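PDB 5N7Q: putative cathepsin d from Ixodes ricinus, which probably acts as an aspartic endopeptidase of the peptidase A1 family, cleaving peptide bonds within proteins, and is held here in complex with the inhibitor pepstatin A. Local coordinates for residues A[11-14]-A[15-19]; A[262-265]-A[266-269]. One frame throughout, in Å; residues are numbered along the deposited sequence.

Contact 1: residues A[11-14]-A[15-19]; sequences VNLL and DVVYY. Unlike the reference sequence in segment 15-19: Val-17 (reference Glu).
The beta hairpin of strands 6-13 and 17-24 turns here, with Val-11 facing Tyr-19 and Leu-13 facing both Val-16 and Val-17. Val-11 N gives a nearly straight hydrogen bond to Tyr-19 O at 2.8 Å, and Leu-13 N reaches Val-17 O at 3.0 Å. The turn is closed by a hydrogen bond from Val-16 N to Leu-13 O at 2.9 Å; Val-17 N adds a weak one to the same oxygen.

Asn-12 ties the turn down with both ends of its amide. Its OD1 takes Asp-15 N on a lone pair at 2.8 Å, while ND2 meets Asp-15 OD1 at 3.0 Å nearly along the C-O axis. Amide and carboxylate lie almost coplanar, 2° apart, so this double grip fixes the rotation of the amide. A chi1 of 171° swings Asn-12 CG away from the backbone N and lays the side chain beside the Tyr-18 ring, CB 3.5 Å from Tyr-18 CE2 and the amide tilted 30° to the ring. The Tyr-18 hydroxyl itself is hydrogen-bonded to Asn-161 O and Arg-162 NH1.

On the other face of the hairpin Val-11 CB sits over the Tyr-19 ring, 4.3 Å from its centroid, in a CH-pi contact, and Leu-13 CB meets that ring at its edge. Leu-13 CB also touches Val-17 CG2 at 3.9 Å; Val-17 packs against an apolar side chain of the bound peptide.

Leu-14 and Asp-15 both adopt left-handed helical backbone angles, as in a type I' turn, and the doubled partner of Leu-13 is a classic beta bulge, here in a hairpin of the pepsin-like fold.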
# COMPACT_ATOMS: atom_id res chain seq x y z
N VAL A 11 -3.16 12.20 -1.69
CA VAL A 11 -4.48 12.29 -2.31
C VAL A 11 -5.10 10.90 -2.32
O VAL A 11 -4.42 9.90 -2.60
CB VAL A 11 -4.35 12.87 -3.74
CG1 VAL A 11 -5.63 12.67 -4.55
CG2 VAL A 11 -3.98 14.33 -3.67
N ASN A 12 -6.39 10.84 -2.04
CA ASN A 12 -7.21 9.64 -2.02
C ASN A 12 -8.12 9.65 -3.24
O ASN A 12 -8.99 10.48 -3.35
CB ASN A 12 -8.05 9.64 -0.75
CG ASN A 12 -9.11 8.55 -0.72
OD1 ASN A 12 -9.22 7.74 -1.62
ND2 ASN A 12 -9.87 8.53 0.35
N LEU A 13 -7.86 8.75 -4.18
CA LEU A 13 -8.76 8.55 -5.33
C LEU A 13 -9.67 7.36 -5.03
O LEU A 13 -9.21 6.21 -5.01
CB LEU A 13 -7.94 8.31 -6.59
CG LEU A 13 -8.82 8.02 -7.81
CD1 LEU A 13 -9.58 9.25 -8.26
CD2 LEU A 13 -7.94 7.47 -8.92
N LEU A 14 -10.96 7.66 -4.78
CA LEU A 14 -12.06 6.69 -4.71
C LEU A 14 -11.84 5.61 -3.65
O LEU A 14 -12.39 4.53 -3.77
CB LEU A 14 -12.29 6.05 -6.09
CG LEU A 14 -12.72 7.01 -7.22
CD1 LEU A 14 -12.64 6.28 -8.55
CD2 LEU A 14 -14.11 7.57 -7.04
N ASP A 15 -11.00 5.89 -2.64
CA ASP A 15 -10.63 4.88 -1.62
C ASP A 15 -9.87 3.69 -2.21
O ASP A 15 -9.65 2.70 -1.51
CB ASP A 15 -11.89 4.36 -0.83
CG ASP A 15 -12.17 5.11 0.44
OD1 ASP A 15 -11.48 6.09 0.77
OD2 ASP A 15 -13.12 4.68 1.17
N VAL A 16 -9.41 3.77 -3.46
CA VAL A 16 -8.71 2.62 -4.08
C VAL A 16 -7.21 2.81 -4.19
O VAL A 16 -6.46 1.84 -4.09
CB VAL A 16 -9.28 2.18 -5.43
CG1 VAL A 16 -10.71 1.75 -5.25
CG2 VAL A 16 -9.20 3.24 -6.50
N VAL A 17 -6.75 4.04 -4.42
CA VAL A 17 -5.32 4.33 -4.42
C VAL A 17 -5.05 5.67 -3.76
O VAL A 17 -5.85 6.61 -3.84
CB VAL A 17 -4.71 4.32 -5.85
CG1 VAL A 17 -4.76 2.93 -6.49
CG2 VAL A 17 -5.42 5.28 -6.75
N TYR A 18 -3.87 5.75 -3.15
CA TYR A 18 -3.37 6.95 -2.48
C TYR A 18 -2.01 7.27 -3.08
O TYR A 18 -1.23 6.37 -3.37
CB TYR A 18 -3.27 6.70 -0.97
CG TYR A 18 -4.59 6.41 -0.30
CD1 TYR A 18 -5.18 5.14 -0.39
CD2 TYR A 18 -5.24 7.39 0.44
CE1 TYR A 18 -6.40 4.90 0.22
CE2 TYR A 18 -6.46 7.13 1.06
CZ TYR A 18 -7.01 5.89 0.95
OH TYR A 18 -8.22 5.62 1.55
N TYR A 19 -1.76 8.54 -3.33
CA TYR A 19 -0.50 8.95 -3.94
C TYR A 19 -0.11 10.34 -3.53
O TYR A 19 -0.97 11.15 -3.13
CB TYR A 19 -0.58 8.84 -5.46
CG TYR A 19 -1.82 9.46 -6.04
CD1 TYR A 19 -3.00 8.72 -6.09
CD2 TYR A 19 -1.83 10.76 -6.57
CE1 TYR A 19 -4.16 9.24 -6.61
CE2 TYR A 19 -3.01 11.28 -7.11
CZ TYR A 19 -4.16 10.51 -7.10
OH TYR A 19 -5.37 10.93 -7.62

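Contact 2: residues A[262-265]-A[266-269]; sequences DKLE and SLPN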
# COMPACT_ATOMS: atom_id res chain seq x y z
N ASP A 262 -28.43 -2.91 -1.46
CA ASP A 262 -29.59 -2.65 -0.60
C ASP A 262 -29.58 -3.38 0.73
O ASP A 262 -30.46 -3.13 1.56
CB ASP A 262 -30.89 -2.94 -1.37
CG ASP A 262 -31.07 -2.04 -2.59
OD1 ASP A 262 -30.40 -0.98 -2.69
OD2 ASP A 262 -31.92 -2.38 -3.45
N LYS A 263 -28.60 -4.26 0.96
CA LYS A 263 -28.58 -5.12 2.13
C LYS A 263 -27.33 -4.90 3.02
O LYS A 263 -27.08 -5.67 3.92
CB LYS A 263 -28.65 -6.57 1.68
CG LYS A 263 -29.93 -6.88 0.92
CD LYS A 263 -30.04 -8.36 0.59
CE LYS A 263 -31.31 -8.68 -0.21
NZ LYS A 263 -32.57 -8.43 0.55
N LEU A 264 -26.62 -3.80 2.79
CA LEU A 264 -25.34 -3.56 3.46
C LEU A 264 -25.49 -3.37 4.96
O LEU A 264 -24.60 -3.74 5.73
CB LEU A 264 -24.65 -2.34 2.87
CG LEU A 264 -24.35 -2.39 1.37
CD1 LEU A 264 -23.69 -1.09 0.96
CD2 LEU A 264 -23.51 -3.57 0.90
N GLU A 265 -26.61 -2.79 5.39
CA GLU A 265 -26.78 -2.48 6.81
C GLU A 265 -26.96 -3.72 7.70
O GLU A 265 -26.83 -3.62 8.91
CB GLU A 265 -27.94 -1.52 7.03
CG GLU A 265 -27.79 -0.15 6.40
CD GLU A 265 -26.53 0.55 6.89
OE1 GLU A 265 -26.32 0.65 8.12
OE2 GLU A 265 -25.74 0.99 6.02
N SER A 266 -27.30 -4.86 7.10
CA SER A 266 -27.40 -6.10 7.84
C SER A 266 -26.08 -6.88 7.95
O SER A 266 -26.04 -7.91 8.59
CB SER A 266 -28.48 -6.99 7.23
OG SER A 266 -29.77 -6.38 7.40
N LEU A 267 -25.02 -6.40 7.29
CA LEU A 267 -23.74 -7.12 7.27
C LEU A 267 -23.02 -7.05 8.62
O LEU A 267 -23.01 -6.03 9.27
CB LEU A 267 -22.82 -6.55 6.20
CG LEU A 267 -23.19 -6.77 4.75
CD1 LEU A 267 -22.39 -5.82 3.88
CD2 LEU A 267 -22.94 -8.19 4.31
N PRO A 268 -22.46 -8.17 9.07
CA PRO A 268 -21.72 -8.18 10.33
C PRO A 268 -20.31 -7.62 10.26
O PRO A 268 -19.70 -7.57 9.19
CB PRO A 268 -21.67 -9.68 10.66
CG PRO A 268 -21.59 -10.31 9.32
CD PRO A 268 -22.44 -9.48 8.41
N ASN A 269 -19.79 -7.21 11.40
CA ASN A 269 -18.38 -6.84 11.50
C ASN A 269 -17.50 -8.05 11.19
O ASN A 269 -17.91 -9.21 11.39
CB ASN A 269 -18.05 -6.26 12.88
CG ASN A 269 -18.76 -4.93 13.17
OD1 ASN A 269 -19.39 -4.34 12.31
ND2 ASN A 269 -18.71 -4.49 14.43
O HOH W 1 -23.59 -3.48 8.38
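Leu-264 and Leu-267 run alongside each other in the same direction, one turn of 3-10 geometry apart. That three-residue spacing brings their branches together, Leu-264 CD2 coming 3.9 Å from Leu-267 CD1. In both leucine side chains CG stands anti to the carbonyl carbon (chi1 -59° in Leu-264 and -69° in Leu-267). Together they form a small apolar patch packed on Leu-259 of strand 258-259 and on Val-287 of strand 287-292, while Leu-267 also touches Ser-283 and Tyr-286 of helix 283-286.

Leu-267 folds back over the peptide of its partner as well. Its CB is 3.4 Å from Leu-264 O, and CD1 lies 3.7 Å from Leu-264 CA, so the side chain, from CB out to CD1, lies against the Leu-264 carbonyl and CA. The same oxygen accepts a hydrogen bond from Leu-267 N at 3.1 Å, with the donor 59° out of the carbonyl plane, well off a lone pair. A water lies 2.8 Å from both Leu-264 O and Leu-267 O, bridging the two carbonyls, though other acceptors nearby compete for its protons. Ser-283 OG makes a further, weak bond to Leu-264 O.

One residue earlier the pattern repeats with a longer bond, Ser-266 N to Lys-263 O at 3.3 Å, its donor again above the carbonyl plane. The Ser-266 side chain brings only its CB near this link, 3.8 Å from Lys-263 O.

Just before strand 270-274, Pro-268 O hydrogen-bonds to Tyr-286 OH. Two successive bonds from an N-H to the carbonyl three residues back are the signature of a short 3-10 turn, here on a surface loop of the C-terminal lobe of the bilobal aspartic peptidase fold, away from the active site.

Overall arrangement
Contact 1 is partly buried, its centre about 10 Å from the centre of the chain, whereas contact 2 is a surface contact with its centre about 26 Å from that point. Their centres are 24 Å apart and their nearest atoms about 12 Å, so they do not touch. They do share a neighbouring element: strand 287-292 packs on the hairpin turn through Leu-288 and on the leucine pair through Val-287. Chemistry follows place. The hairpin combines strand pairing with an amide-carboxylate grip and tyrosine packing, close to the bound inhibitor; the outlying loop relies on 3-10 backbone bonds, a bridging water and one leucine pair, away from the predicted active-site aspartates.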